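Local coordinates for lipid binding protein (Grifola frondosa, PDB 5H0Q), which binds lipid and probably recognises membrane domains that contain both sphingomyelin and cholesterol, at residues P72-I77 and R90-G95. Residues are numbered along the deposited sequence; the frame is centred on the assembly and turned at random.
Sequences PITAKI and REKRIG
I73 and I94 pair as an antiparallel, hydrogen-bonded couple: I73 N donates a hydrogen bond to I94 O at 3.0 Å, and I94 N donates one to I73 O at 2.9 Å, both bonds close to straight. A third bond, A75 N to K92 O at 2.8 Å, continues the pairing past T74 and R93, the non-hydrogen-bonded pair. K92 O also receives a CA-H...O contact from T74 CA. The isoleucines lie on one face of the sheet, where I73 CG1, held between its own N and carbonyl carbon (chi1 63°), reaches I94 CB at 3.9 Å. T74 and R93 point to the other face; K92 packs against T74, and P72 against the end of R93. The K92 chain, bent at each torsion beyond CG and poorly ordered, brings CD to 3.4 Å from A75 O and lays CD and CE beside T74 CG2. R93 leaves with CG anti to its backbone N (chi1 -178°) and runs extended as far as NE. A turn at chi4 (-85°) then places CZ, and P72 CB lies over one face of the guanidinium, off-centre, nearest NH2 at 3.5 Å; the same NH2 forms a salt bridge with E6. Short strand 93-94 is an outermost strand of a five-stranded antiparallel sheet. Strand 73-80 lies between it and strand 114-121, whose Y120 touches I73, A75 and I94, while T100 of strand 99-105, from the other sheet, meets I94.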
loop_
_atom_site.group_PDB
_atom_site.type_symbol
_atom_site.label_atom_id
_atom_site.label_comp_id
_atom_site.label_asym_id
_atom_site.label_seq_id
_atom_site.Cartn_x
_atom_site.Cartn_y
_atom_site.Cartn_z
ATOM N N PRO A 72 -10.533 8.638 -3.953
ATOM C CA PRO A 72 -9.169 8.933 -3.494
ATOM C C PRO A 72 -8.922 8.466 -2.076
ATOM O O PRO A 72 -9.827 8.449 -1.230
ATOM C CB PRO A 72 -9.095 10.458 -3.579
ATOM C CG PRO A 72 -10.516 10.903 -3.380
ATOM C CD PRO A 72 -11.355 9.861 -4.052
ATOM N N ILE A 73 -7.669 8.134 -1.793
ATOM C CA ILE A 73 -7.259 7.808 -0.432
ATOM C C ILE A 73 -6.185 8.799 -0.018
ATOM O O ILE A 73 -5.451 9.315 -0.864
ATOM C CB ILE A 73 -6.776 6.346 -0.293
ATOM C CG1 ILE A 73 -5.532 6.083 -1.146
ATOM C CG2 ILE A 73 -7.915 5.386 -0.653
ATOM C CD1 ILE A 73 -5.026 4.649 -1.110
ATOM N N THR A 74 -6.131 9.100 1.280
ATOM C CA THR A 74 -5.219 10.087 1.841
ATOM C C THR A 74 -4.376 9.437 2.928
ATOM O O THR A 74 -4.911 8.749 3.801
ATOM C CB THR A 74 -6.004 11.279 2.398
ATOM O OG1 THR A 74 -6.712 11.900 1.320
ATOM C CG2 THR A 74 -5.080 12.302 3.048
ATOM N N ALA A 75 -3.063 9.679 2.896
ATOM C CA ALA A 75 -2.160 9.148 3.909
ATOM C C ALA A 75 -2.468 9.826 5.244
ATOM O O ALA A 75 -2.478 11.056 5.333
ATOM C CB ALA A 75 -0.703 9.384 3.521
ATOM N N LYS A 76 -2.761 9.036 6.268
ATOM C CA LYS A 76 -3.096 9.589 7.579
ATOM C C LYS A 76 -2.029 9.372 8.626
ATOM O O LYS A 76 -1.872 10.212 9.527
ATOM C CB LYS A 76 -4.397 8.971 8.098
ATOM C CG LYS A 76 -5.593 9.260 7.218
ATOM C CD LYS A 76 -6.857 8.748 7.848
ATOM C CE LYS A 76 -7.311 9.604 9.031
ATOM N NZ LYS A 76 -7.728 8.771 10.200
ATOM N N ILE A 77 -1.359 8.225 8.576
ATOM C CA ILE A 77 -0.310 7.859 9.518
ATOM C C ILE A 77 0.802 7.205 8.725
ATOM O O ILE A 77 0.538 6.407 7.818
ATOM C CB ILE A 77 -0.810 6.874 10.590
ATOM C CG1 ILE A 77 -1.941 7.489 11.398
ATOM C CG2 ILE A 77 0.315 6.473 11.507
ATOM C CD1 ILE A 77 -2.684 6.492 12.290
ATOM N N ARG A 90 6.572 11.060 1.021
ATOM C CA ARG A 90 5.493 10.212 0.540
ATOM C C ARG A 90 4.351 11.066 -0.011
ATOM O O ARG A 90 4.170 12.229 0.360
ATOM C CB ARG A 90 4.973 9.302 1.661
ATOM C CG ARG A 90 5.866 8.089 2.011
ATOM C CD ARG A 90 6.738 8.326 3.249
ATOM N NE ARG A 90 8.066 8.795 2.912
ATOM C CZ ARG A 90 8.877 9.413 3.760
ATOM N NH1 ARG A 90 8.486 9.648 5.006
ATOM N NH2 ARG A 90 10.075 9.804 3.355
ATOM N N GLU A 91 3.578 10.475 -0.917
ATOM C CA GLU A 91 2.433 11.165 -1.498
ATOM C C GLU A 91 1.281 11.168 -0.501
ATOM O O GLU A 91 0.977 10.142 0.116
ATOM C CB GLU A 91 2.016 10.504 -2.809
ATOM C CG GLU A 91 2.982 10.763 -3.949
ATOM C CD GLU A 91 2.991 12.215 -4.386
ATOM O OE1 GLU A 91 1.948 12.884 -4.239
ATOM O OE2 GLU A 91 4.045 12.688 -4.868
ATOM N N LYS A 92 0.641 12.325 -0.342
ATOM C CA LYS A 92 -0.435 12.441 0.634
ATOM C C LYS A 92 -1.772 11.958 0.083
ATOM O O LYS A 92 -2.650 11.568 0.859
ATOM C CB LYS A 92 -0.565 13.894 1.095
ATOM C CG LYS A 92 -0.239 14.115 2.568
ATOM C CD LYS A 92 -1.374 13.651 3.470
ATOM C CE LYS A 92 -2.156 14.829 4.045
ATOM N NZ LYS A 92 -2.726 15.716 2.991
ATOM N N ARG A 93 -1.959 12.004 -1.231
ATOM C CA ARG A 93 -3.249 11.707 -1.843
ATOM C C ARG A 93 -3.016 10.844 -3.067
ATOM O O ARG A 93 -2.274 11.241 -3.974
ATOM C CB ARG A 93 -3.981 12.988 -2.248
ATOM C CG ARG A 93 -5.366 12.745 -2.861
ATOM C CD ARG A 93 -5.883 13.979 -3.554
ATOM N NE ARG A 93 -7.236 13.810 -4.114
ATOM C CZ ARG A 93 -7.497 13.293 -5.312
ATOM N NH1 ARG A 93 -6.504 12.857 -6.074
ATOM N NH2 ARG A 93 -8.747 13.191 -5.745
ATOM N N ILE A 94 -3.656 9.682 -3.103
ATOM C CA ILE A 94 -3.556 8.756 -4.220
ATOM C C ILE A 94 -4.944 8.625 -4.843
ATOM O O ILE A 94 -5.882 8.157 -4.181
ATOM C CB ILE A 94 -3.030 7.383 -3.780
ATOM C CG1 ILE A 94 -1.728 7.520 -2.962
ATOM C CG2 ILE A 94 -2.849 6.512 -5.014
ATOM C CD1 ILE A 94 -1.324 6.276 -2.297
ATOM N N GLY A 95 -5.094 9.052 -6.089
ATOM C CA GLY A 95 -6.379 8.908 -6.742
ATOM C C GLY A 95 -6.693 7.465 -7.076
ATOM O O GLY A 95 -5.814 6.596 -7.151
#